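Local coordinates for protein Sqt1 (Chaetomium thermophilum, PDB 4ZOY) that probably acts as a dedicated chaperone in ribosome biogenesis, capturing a ribosomal protein as it emerges during translation, and is built on WD40 repeats, at residues S337-I342 / A389-L394; V379-S384 / W393-C398; R405-R410 / S439-E444. One frame throughout, in Å; residues are numbered along the deposited sequence.

Interaction 1 of 3, residues S337-I342 / A389-L394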
loop_
_atom_site.group_PDB
_atom_site.type_symbol
_atom_site.label_atom_id
_atom_site.label_comp_id
_atom_site.label_asym_id
_atom_site.label_seq_id
_atom_site.Cartn_x
_atom_site.Cartn_y
_atom_site.Cartn_z
ATOM N N SER A 337 -13.148 -3.585 0.283
ATOM C CA SER A 337 -13.760 -3.043 -0.916
ATOM C C SER A 337 -14.318 -1.662 -0.622
ATOM O O SER A 337 -14.922 -1.452 0.430
ATOM C CB SER A 337 -14.868 -3.959 -1.419
ATOM O OG SER A 337 -15.601 -3.335 -2.465
ATOM N N PRO A 338 -14.143 -0.723 -1.558
ATOM C CA PRO A 338 -14.665 0.626 -1.342
ATOM C C PRO A 338 -16.190 0.676 -1.358
ATOM O O PRO A 338 -16.738 1.629 -0.800
ATOM C CB PRO A 338 -14.079 1.421 -2.518
ATOM C CG PRO A 338 -13.849 0.406 -3.584
ATOM C CD PRO A 338 -13.438 -0.848 -2.844
ATOM N N SER A 339 -16.863 -0.303 -1.960
ATOM C CA SER A 339 -18.325 -0.224 -2.041
ATOM C C SER A 339 -19.087 -1.548 -1.947
ATOM O O SER A 339 -20.315 -1.550 -1.968
ATOM C CB SER A 339 -18.724 0.475 -3.337
ATOM O OG SER A 339 -18.261 -0.253 -4.453
ATOM N N ALA A 340 -18.386 -2.669 -1.848
ATOM C CA ALA A 340 -19.044 -3.943 -1.582
ATOM C C ALA A 340 -18.672 -4.358 -0.165
ATOM O O ALA A 340 -17.620 -3.966 0.335
ATOM C CB ALA A 340 -18.622 -5.002 -2.595
ATOM N N PRO A 341 -19.540 -5.138 0.499
ATOM C CA PRO A 341 -19.288 -5.466 1.905
ATOM C C PRO A 341 -18.348 -6.653 2.042
ATOM O O PRO A 341 -18.728 -7.714 2.547
ATOM C CB PRO A 341 -20.682 -5.789 2.435
ATOM C CG PRO A 341 -21.395 -6.351 1.255
ATOM C CD PRO A 341 -20.878 -5.575 0.060
ATOM N N ILE A 342 -17.128 -6.476 1.554
ATOM C CA ILE A 342 -16.151 -7.557 1.605
ATOM C C ILE A 342 -14.763 -7.062 1.976
ATOM O O ILE A 342 -14.408 -5.894 1.758
ATOM C CB ILE A 342 -16.052 -8.333 0.259
ATOM C CG1 ILE A 342 -15.665 -7.392 -0.889
ATOM C CG2 ILE A 342 -17.368 -9.077 -0.057
ATOM C CD1 ILE A 342 -15.503 -8.108 -2.228
ATOM N N ALA A 389 -21.207 -1.388 -12.977
ATOM C CA ALA A 389 -21.951 -2.381 -12.206
ATOM C C ALA A 389 -21.039 -3.289 -11.374
ATOM O O ALA A 389 -21.491 -3.928 -10.425
ATOM C CB ALA A 389 -22.818 -3.219 -13.140
ATOM N N MET A 390 -19.757 -3.333 -11.726
ATOM C CA MET A 390 -18.787 -4.185 -11.049
ATOM C C MET A 390 -18.018 -3.445 -9.964
ATOM O O MET A 390 -17.044 -3.961 -9.404
ATOM C CB MET A 390 -17.822 -4.773 -12.070
ATOM C CG MET A 390 -18.495 -5.785 -12.957
ATOM S SD MET A 390 -18.959 -7.217 -11.960
ATOM C CE MET A 390 -17.338 -7.933 -11.769
ATOM N N ALA A 391 -18.459 -2.222 -9.681
ATOM C CA ALA A 391 -17.873 -1.413 -8.627
ATOM C C ALA A 391 -17.802 -2.182 -7.314
ATOM O O ALA A 391 -18.799 -2.731 -6.842
ATOM C CB ALA A 391 -18.675 -0.134 -8.441
ATOM N N GLY A 392 -16.605 -2.217 -6.744
ATOM C CA GLY A 392 -16.371 -2.873 -5.467
ATOM C C GLY A 392 -16.075 -4.363 -5.542
ATOM O O GLY A 392 -15.703 -4.958 -4.540
ATOM N N TRP A 393 -16.214 -4.966 -6.714
ATOM C CA TRP A 393 -16.120 -6.432 -6.819
ATOM C C TRP A 393 -14.879 -6.933 -7.546
ATOM O O TRP A 393 -14.654 -8.137 -7.614
ATOM C CB TRP A 393 -17.370 -6.990 -7.519
ATOM C CG TRP A 393 -18.589 -6.777 -6.715
ATOM C CD1 TRP A 393 -19.558 -5.846 -6.940
ATOM C CD2 TRP A 393 -18.976 -7.490 -5.535
ATOM N NE1 TRP A 393 -20.537 -5.943 -5.978
ATOM C CE2 TRP A 393 -20.203 -6.942 -5.104
ATOM C CE3 TRP A 393 -18.414 -8.540 -4.806
ATOM C CZ2 TRP A 393 -20.874 -7.408 -3.971
ATOM C CZ3 TRP A 393 -19.078 -9.000 -3.684
ATOM C CH2 TRP A 393 -20.298 -8.431 -3.277
ATOM N N LEU A 394 -14.087 -6.009 -8.077
ATOM C CA LEU A 394 -12.914 -6.363 -8.867
ATOM C C LEU A 394 -11.630 -6.109 -8.078
ATOM O O LEU A 394 -11.367 -4.989 -7.630
ATOM C CB LEU A 394 -12.911 -5.580 -10.180
ATOM C CG LEU A 394 -13.912 -6.084 -11.228
ATOM C CD1 LEU A 394 -14.023 -5.093 -12.373
ATOM C CD2 LEU A 394 -13.516 -7.466 -11.739
HETATM O O HOH W 1 -20.306 -2.066 -4.860
#
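Ser337 and Gly392 make the direct polar link between 337-342 and 389-394. Ser337 OG donates to Gly392 O across 2.6 Å, lying in the carbonyl plane on a lone pair, with a C=O...donor angle of 111°. With OG anti to its own backbone N (chi1 171°), the same oxygen also accepts from Ala340 N at 2.9 Å, an ST motif, and more weakly from Ser339 N. The hydroxyl thus ties the turn of 337-342 together while gripping the loop of 389-394.

A water adds a second polar bridge. It lies 2.6 Å from Ala391 O, to which it probably donates, and is hydrogen-bonded to Ser339 OG at 2.8 Å.

Close backbone packing depends on Gly392. Its CA comes 4.8 Å from the CA of Ser339, and a side chain there would run into Ser337 OG, Ser339 OG and Ala340 N. Its positive phi of 86° would in any case press a CB against the preceding carbonyl.

The apolar part centres on the Trp393 indole. Ala340 CB sits over one face of the six-membered ring, 3.6 Å from its centroid, a CH-pi contact shifted toward the rim on the CE2 side. Ile342 comes in obliquely, touching Trp393 CE3 with CD1 at 3.9 Å and CZ3 with CG2. Arg364, from strand 362-367, touches both Ile342 and Trp393.

Each segment belongs to the loop joining the first and second strands of its own four-stranded antiparallel sheet, and the contact is one between neighbouring blades of a WD40 beta-propeller.

Interaction 2 of 3, residues V379-S384 / W393-C398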
loop_
_atom_site.group_PDB
_atom_site.type_symbol
_atom_site.label_atom_id
_atom_site.label_comp_id
_atom_site.label_asym_id
_atom_site.label_seq_id
_atom_site.Cartn_x
_atom_site.Cartn_y
_atom_site.Cartn_z
ATOM N N VAL A 379 -2.882 -6.991 -2.692
ATOM C CA VAL A 379 -4.218 -7.008 -3.272
ATOM C C VAL A 379 -4.787 -5.602 -3.174
ATOM O O VAL A 379 -4.542 -4.873 -2.195
ATOM C CB VAL A 379 -5.165 -8.014 -2.578
ATOM C CG1 VAL A 379 -4.609 -9.424 -2.657
ATOM C CG2 VAL A 379 -5.447 -7.626 -1.101
ATOM N N GLU A 380 -5.541 -5.206 -4.194
ATOM C CA GLU A 380 -6.093 -3.844 -4.230
ATOM C C GLU A 380 -7.317 -3.795 -5.124
ATOM O O GLU A 380 -7.268 -4.254 -6.274
ATOM C CB GLU A 380 -5.044 -2.841 -4.714
ATOM C CG GLU A 380 -5.529 -1.391 -4.674
ATOM C CD GLU A 380 -4.529 -0.446 -5.299
ATOM O OE1 GLU A 380 -3.561 -0.037 -4.612
ATOM O OE2 GLU A 380 -4.704 -0.114 -6.483
ATOM N N PHE A 381 -8.419 -3.249 -4.606
ATOM C CA PHE A 381 -9.638 -3.139 -5.399
ATOM C C PHE A 381 -9.531 -2.050 -6.440
ATOM O O PHE A 381 -8.953 -0.987 -6.195
ATOM C CB PHE A 381 -10.847 -2.860 -4.501
ATOM C CG PHE A 381 -11.307 -4.055 -3.737
ATOM C CD1 PHE A 381 -12.243 -4.919 -4.278
ATOM C CD2 PHE A 381 -10.798 -4.325 -2.473
ATOM C CE1 PHE A 381 -12.675 -6.045 -3.572
ATOM C CE2 PHE A 381 -11.220 -5.444 -1.766
ATOM C CZ PHE A 381 -12.155 -6.304 -2.312
ATOM N N VAL A 382 -10.100 -2.327 -7.609
ATOM C CA VAL A 382 -10.268 -1.304 -8.636
ATOM C C VAL A 382 -11.323 -0.301 -8.160
ATOM O O VAL A 382 -12.444 -0.683 -7.822
ATOM C CB VAL A 382 -10.693 -1.917 -9.984
ATOM C CG1 VAL A 382 -10.857 -0.820 -11.035
ATOM C CG2 VAL A 382 -9.679 -2.958 -10.438
ATOM N N LYS A 383 -10.954 0.972 -8.152
ATOM C CA LYS A 383 -11.829 2.005 -7.587
ATOM C C LYS A 383 -13.028 2.309 -8.472
ATOM O O LYS A 383 -14.157 2.429 -7.984
ATOM C CB LYS A 383 -11.025 3.278 -7.328
ATOM C CG LYS A 383 -9.976 3.085 -6.239
ATOM C CD LYS A 383 -9.528 4.400 -5.616
ATOM C CE LYS A 383 -8.321 4.972 -6.324
ATOM N NZ LYS A 383 -7.800 6.176 -5.606
ATOM N N SER A 384 -12.786 2.427 -9.769
ATOM C CA SER A 384 -13.841 2.807 -10.697
ATOM C C SER A 384 -13.755 1.985 -11.966
ATOM O O SER A 384 -13.314 2.492 -12.992
ATOM C CB SER A 384 -13.746 4.290 -11.033
ATOM O OG SER A 384 -13.828 5.086 -9.866
ATOM N N TRP A 393 -16.214 -4.966 -6.714
ATOM C CA TRP A 393 -16.120 -6.432 -6.819
ATOM C C TRP A 393 -14.879 -6.933 -7.546
ATOM O O TRP A 393 -14.654 -8.137 -7.614
ATOM C CB TRP A 393 -17.370 -6.990 -7.519
ATOM C CG TRP A 393 -18.589 -6.777 -6.715
ATOM C CD1 TRP A 393 -19.558 -5.846 -6.940
ATOM C CD2 TRP A 393 -18.976 -7.490 -5.535
ATOM N NE1 TRP A 393 -20.537 -5.943 -5.978
ATOM C CE2 TRP A 393 -20.203 -6.942 -5.104
ATOM C CE3 TRP A 393 -18.414 -8.540 -4.806
ATOM C CZ2 TRP A 393 -20.874 -7.408 -3.971
ATOM C CZ3 TRP A 393 -19.078 -9.000 -3.684
ATOM C CH2 TRP A 393 -20.298 -8.431 -3.277
ATOM N N LEU A 394 -14.087 -6.009 -8.077
ATOM C CA LEU A 394 -12.914 -6.363 -8.867
ATOM C C LEU A 394 -11.630 -6.109 -8.078
ATOM O O LEU A 394 -11.367 -4.989 -7.630
ATOM C CB LEU A 394 -12.911 -5.580 -10.180
ATOM C CG LEU A 394 -13.912 -6.084 -11.228
ATOM C CD1 LEU A 394 -14.023 -5.093 -12.373
ATOM C CD2 LEU A 394 -13.516 -7.466 -11.739
ATOM N N LEU A 395 -10.842 -7.164 -7.931
ATOM C CA LEU A 395 -9.629 -7.145 -7.119
ATOM C C LEU A 395 -8.424 -7.473 -7.976
ATOM O O LEU A 395 -8.419 -8.485 -8.687
ATOM C CB LEU A 395 -9.739 -8.156 -5.973
ATOM C CG LEU A 395 -8.572 -8.146 -4.979
ATOM C CD1 LEU A 395 -8.791 -7.054 -3.947
ATOM C CD2 LEU A 395 -8.420 -9.505 -4.308
ATOM N N THR A 396 -7.406 -6.629 -7.899
ATOM C CA THR A 396 -6.131 -6.911 -8.564
ATOM C C THR A 396 -5.127 -7.420 -7.547
ATOM O O THR A 396 -5.037 -6.891 -6.436
ATOM C CB THR A 396 -5.590 -5.664 -9.244
ATOM O OG1 THR A 396 -6.603 -5.142 -10.101
ATOM C CG2 THR A 396 -4.350 -5.982 -10.100
ATOM N N SER A 397 -4.381 -8.458 -7.921
ATOM C CA SER A 397 -3.378 -9.025 -7.028
ATOM C C SER A 397 -2.048 -9.230 -7.755
ATOM O O SER A 397 -2.020 -9.397 -8.982
ATOM C CB SER A 397 -3.855 -10.350 -6.438
ATOM O OG SER A 397 -4.006 -11.332 -7.449
ATOM N N CYS A 398 -0.946 -9.224 -7.012
ATOM C CA CYS A 398 0.340 -9.602 -7.603
ATOM C C CYS A 398 1.067 -10.522 -6.649
ATOM O O CYS A 398 0.794 -10.532 -5.450
ATOM C CB CYS A 398 1.183 -8.361 -7.938
ATOM S SG CYS A 398 1.901 -7.513 -6.502
HETATM O O HOH W 2 -13.529 -3.153 -7.314
#
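Phe381 and Leu395 face each other as a non-hydrogen-bonded pair of antiparallel strands, and the phenyl ring can be followed outward from its root. Phe381 CB lies 3.8 Å from Leu394 O. CG is anti to the carbonyl carbon (chi1 -75°), and from there the ring lies under Leu395 CD1, which stands 3.6 Å from the ring centroid and only 10° off the normal, a well-centred CH-pi contact. On one side of the ring, CD1 also approaches Leu394 O at 3.5 Å. CD2, CE2 and CZ lie beneath the Leu395 methyl, CE2 also near Ser337 N; CE1 meets Gly392 O and the margin of the same methyl. A water lies in the ring plane at the edge; it donates to Val382 O and accepts from Leu394 N, bridging the strands just where the regular pairing stops.

These are the first two strands of a four-stranded propeller blade, and the side chains of Phe381 and Leu395 both touch Ala344 of the preceding blade. The other methyl of Leu395, CD2, reaches Val379 CB at 4.0 Å, while Val379 CG1 rests on Ser397 CB. Ser397 OG binds both His371 NE2 and Trp407 NE1, as in the His-Ser/Thr-Trp network of WD40 blades.

Between the strands, Glu380 N donates to Thr396 O at 2.8 Å, nearly along the C=O axis, and Thr396 N returns a bond to Glu380 O. Val382 N bonds Leu394 O at 2.9 Å. On the face bearing Glu380 and Thr396, Gln462 of the following blade takes up Glu380 OE2 with its amide nitrogen and Thr396 OG1 with its amide oxygen; Thr396 OG1 also accepts from Arg406 NE.

Interaction 3 of 3, residues R405-R410 / S439-E444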
loop_
_atom_site.group_PDB
_atom_site.type_symbol
_atom_site.label_atom_id
_atom_site.label_comp_id
_atom_site.label_asym_id
_atom_site.label_seq_id
_atom_site.Cartn_x
_atom_site.Cartn_y
_atom_site.Cartn_z
ATOM N N ARG A 405 -2.858 -10.629 -11.398
ATOM C CA ARG A 405 -4.159 -11.190 -11.732
ATOM C C ARG A 405 -5.285 -10.263 -11.329
ATOM O O ARG A 405 -5.118 -9.410 -10.464
ATOM C CB ARG A 405 -4.341 -12.562 -11.071
ATOM C CG ARG A 405 -3.421 -13.631 -11.648
ATOM C CD ARG A 405 -3.764 -15.049 -11.224
ATOM N NE ARG A 405 -2.950 -15.975 -12.013
ATOM C CZ ARG A 405 -1.758 -16.419 -11.637
ATOM N NH1 ARG A 405 -1.245 -16.073 -10.466
ATOM N NH2 ARG A 405 -1.067 -17.227 -12.440
ATOM N N ARG A 406 -6.438 -10.425 -11.971
ATOM C CA ARG A 406 -7.598 -9.681 -11.525
ATOM C C ARG A 406 -8.748 -10.645 -11.345
ATOM O O ARG A 406 -8.940 -11.573 -12.146
ATOM C CB ARG A 406 -7.965 -8.575 -12.481
ATOM C CG ARG A 406 -9.104 -7.751 -11.888
ATOM C CD ARG A 406 -9.293 -6.515 -12.634
ATOM N NE ARG A 406 -8.180 -5.595 -12.504
ATOM C CZ ARG A 406 -7.972 -4.593 -13.348
ATOM N NH1 ARG A 406 -8.779 -4.440 -14.400
ATOM N NH2 ARG A 406 -6.980 -3.754 -13.163
ATOM N N TRP A 407 -9.494 -10.415 -10.273
ATOM C CA TRP A 407 -10.495 -11.343 -9.787
ATOM C C TRP A 407 -11.841 -10.667 -9.674
ATOM O O TRP A 407 -11.931 -9.504 -9.263
ATOM C CB TRP A 407 -10.105 -11.892 -8.416
ATOM C CG TRP A 407 -8.711 -12.406 -8.342
ATOM C CD1 TRP A 407 -7.596 -11.703 -8.001
ATOM C CD2 TRP A 407 -8.288 -13.742 -8.603
ATOM N NE1 TRP A 407 -6.497 -12.524 -8.032
ATOM C CE2 TRP A 407 -6.894 -13.780 -8.410
ATOM C CE3 TRP A 407 -8.950 -14.908 -9.001
ATOM C CZ2 TRP A 407 -6.150 -14.938 -8.586
ATOM C CZ3 TRP A 407 -8.213 -16.059 -9.174
ATOM C CH2 TRP A 407 -6.828 -16.067 -8.967
ATOM N N ASP A 408 -12.871 -11.418 -10.043
ATOM C CA ASP A 408 -14.267 -11.060 -9.830
ATOM C C ASP A 408 -14.713 -11.747 -8.545
ATOM O O ASP A 408 -14.804 -12.973 -8.491
ATOM C CB ASP A 408 -15.087 -11.503 -11.058
ATOM C CG ASP A 408 -16.593 -11.470 -10.847
ATOM O OD1 ASP A 408 -17.097 -10.952 -9.831
ATOM O OD2 ASP A 408 -17.278 -11.979 -11.763
ATOM N N LEU A 409 -14.989 -10.959 -7.508
ATOM C CA LEU A 409 -15.248 -11.520 -6.183
ATOM C C LEU A 409 -16.734 -11.676 -5.868
ATOM O O LEU A 409 -17.097 -11.884 -4.714
ATOM C CB LEU A 409 -14.589 -10.656 -5.101
ATOM C CG LEU A 409 -13.062 -10.510 -5.201
ATOM C CD1 LEU A 409 -12.543 -9.755 -3.988
ATOM C CD2 LEU A 409 -12.360 -11.858 -5.340
ATOM N N ARG A 410 -17.593 -11.577 -6.875
ATOM C CA ARG A 410 -19.027 -11.739 -6.612
ATOM C C ARG A 410 -19.392 -13.160 -6.190
ATOM O O ARG A 410 -20.340 -13.352 -5.433
ATOM C CB ARG A 410 -19.852 -11.344 -7.840
ATOM C CG ARG A 410 -19.817 -9.864 -8.139
ATOM C CD ARG A 410 -20.520 -9.572 -9.454
ATOM N NE ARG A 410 -19.861 -10.238 -10.575
ATOM C CZ ARG A 410 -20.375 -10.348 -11.797
ATOM N NH1 ARG A 410 -21.575 -9.850 -12.069
ATOM N NH2 ARG A 410 -19.692 -10.966 -12.752
ATOM N N SER A 439 -13.184 -20.049 -10.294
ATOM C CA SER A 439 -12.089 -19.220 -9.804
ATOM C C SER A 439 -12.531 -17.775 -9.614
ATOM O O SER A 439 -12.243 -17.155 -8.590
ATOM C CB SER A 439 -10.897 -19.272 -10.770
ATOM O OG SER A 439 -11.292 -18.928 -12.093
ATOM N N GLY A 440 -13.232 -17.242 -10.607
ATOM C CA GLY A 440 -13.506 -15.818 -10.647
ATOM C C GLY A 440 -12.328 -15.070 -11.253
ATOM O O GLY A 440 -12.247 -13.853 -11.185
ATOM N N LEU A 441 -11.392 -15.803 -11.845
ATOM C CA LEU A 441 -10.278 -15.151 -12.523
ATOM C C LEU A 441 -10.736 -14.446 -13.802
ATOM O O LEU A 441 -11.320 -15.076 -14.690
ATOM C CB LEU A 441 -9.178 -16.164 -12.846
ATOM C CG LEU A 441 -7.937 -15.602 -13.544
ATOM C CD1 LEU A 441 -7.228 -14.559 -12.679
ATOM C CD2 LEU A 441 -6.986 -16.739 -13.892
ATOM N N VAL A 442 -10.463 -13.147 -13.895
ATOM C CA VAL A 442 -10.887 -12.326 -15.024
ATOM C C VAL A 442 -9.764 -12.147 -16.031
ATOM O O VAL A 442 -9.977 -12.261 -17.243
ATOM C CB VAL A 442 -11.355 -10.921 -14.566
ATOM C CG1 VAL A 442 -11.588 -10.012 -15.768
ATOM C CG2 VAL A 442 -12.602 -11.016 -13.702
ATOM N N LYS A 443 -8.565 -11.863 -15.526
ATOM C CA LYS A 443 -7.425 -11.644 -16.399
ATOM C C LYS A 443 -6.114 -11.961 -15.677
ATOM O O LYS A 443 -6.027 -11.862 -14.455
ATOM C CB LYS A 443 -7.441 -10.200 -16.912
ATOM C CG LYS A 443 -6.288 -9.819 -17.831
ATOM C CD LYS A 443 -6.502 -10.235 -19.271
ATOM C CE LYS A 443 -5.435 -9.612 -20.173
ATOM N NZ LYS A 443 -4.146 -10.371 -20.179
ATOM N N GLU A 444 -5.115 -12.392 -16.448
ATOM C CA GLU A 444 -3.761 -12.651 -15.971
ATOM C C GLU A 444 -2.793 -11.869 -16.832
ATOM O O GLU A 444 -2.949 -11.847 -18.055
ATOM C CB GLU A 444 -3.376 -14.123 -16.081
ATOM C CG GLU A 444 -4.144 -15.110 -15.281
ATOM C CD GLU A 444 -3.552 -16.495 -15.450
ATOM O OE1 GLU A 444 -3.369 -16.935 -16.612
ATOM O OE2 GLU A 444 -3.240 -17.125 -14.436
#
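Strands 405-408 and 441-444 run antiparallel at 167°, and Arg406 faces both Val442 and Lys443 in a classic beta bulge. This joins the third and outermost strands of the WD40 propeller blade, and Trp407-Asp408 is consistent with the Trp-Asp pair that names the repeat. Arg406 O accepts from Val442 N at 2.8 Å and only weakly from Lys443 N, while Arg406 N donates to Lys443 O. Past the bulge, Asp408 N bonds Gly440 O at 2.8 Å, almost straight at 175°. Gly440 has a positive phi, and a CB there would strike Asp408 O.

Among the side chains, Arg405 and Glu444 lie side by side, pointing the same way. The Arg405 chain is extended from CG to NE and delivers NE (2.7 Å) and NH2 (3.0 Å) to the same oxygen, Glu444 OE2, which lies in the guanidinium plane; NE meets it on the anti side and NH2 from above the carboxylate plane. Arg405 NH1 pairs with Asp401, so the guanidinium is held between two acids. An alanine here would probably leave the carboxylates of Glu444 and Asp401 without this shared cationic partner and leave Leu441 CD1 without the CD methylene it packs on.

Leu441 CD1 also covers one face of the Trp407 six-membered ring, 3.9 Å from its centroid, and Leu441 CB touches CZ3. From within the bulge, Val442 CG2 rests on Asp408 CB at 3.7 Å. The Asp408 carboxylate reaches forward to Arg410, just past the strand: Arg410 NH2 forms a salt bridge with OD2, while Arg410 N (an Asx turn) and Arg410 NE reach OD1 from opposite faces of its plane.

Interactions 2 and 3 lie in one four-stranded blade, strands 376-381, 394-399, 404-408 and 441-445, with centres about 9 Å apart. Interaction 2 pairs the first two strands and interaction 3 the last two; backbone bonds between strands 394-399 and 404-408 join them. Interaction 1 sits at the loop end of this blade, its centre about 9 Å from that of interaction 2 and 13 Å from that of interaction 3. It shares Trp393 and Leu394 with interaction 2 and ties the blade to the preceding sheet, which includes strands 331-336 and 342-347. Along the chain, interaction 3 follows both. Together they stitch one blade internally and to its neighbour in the propeller.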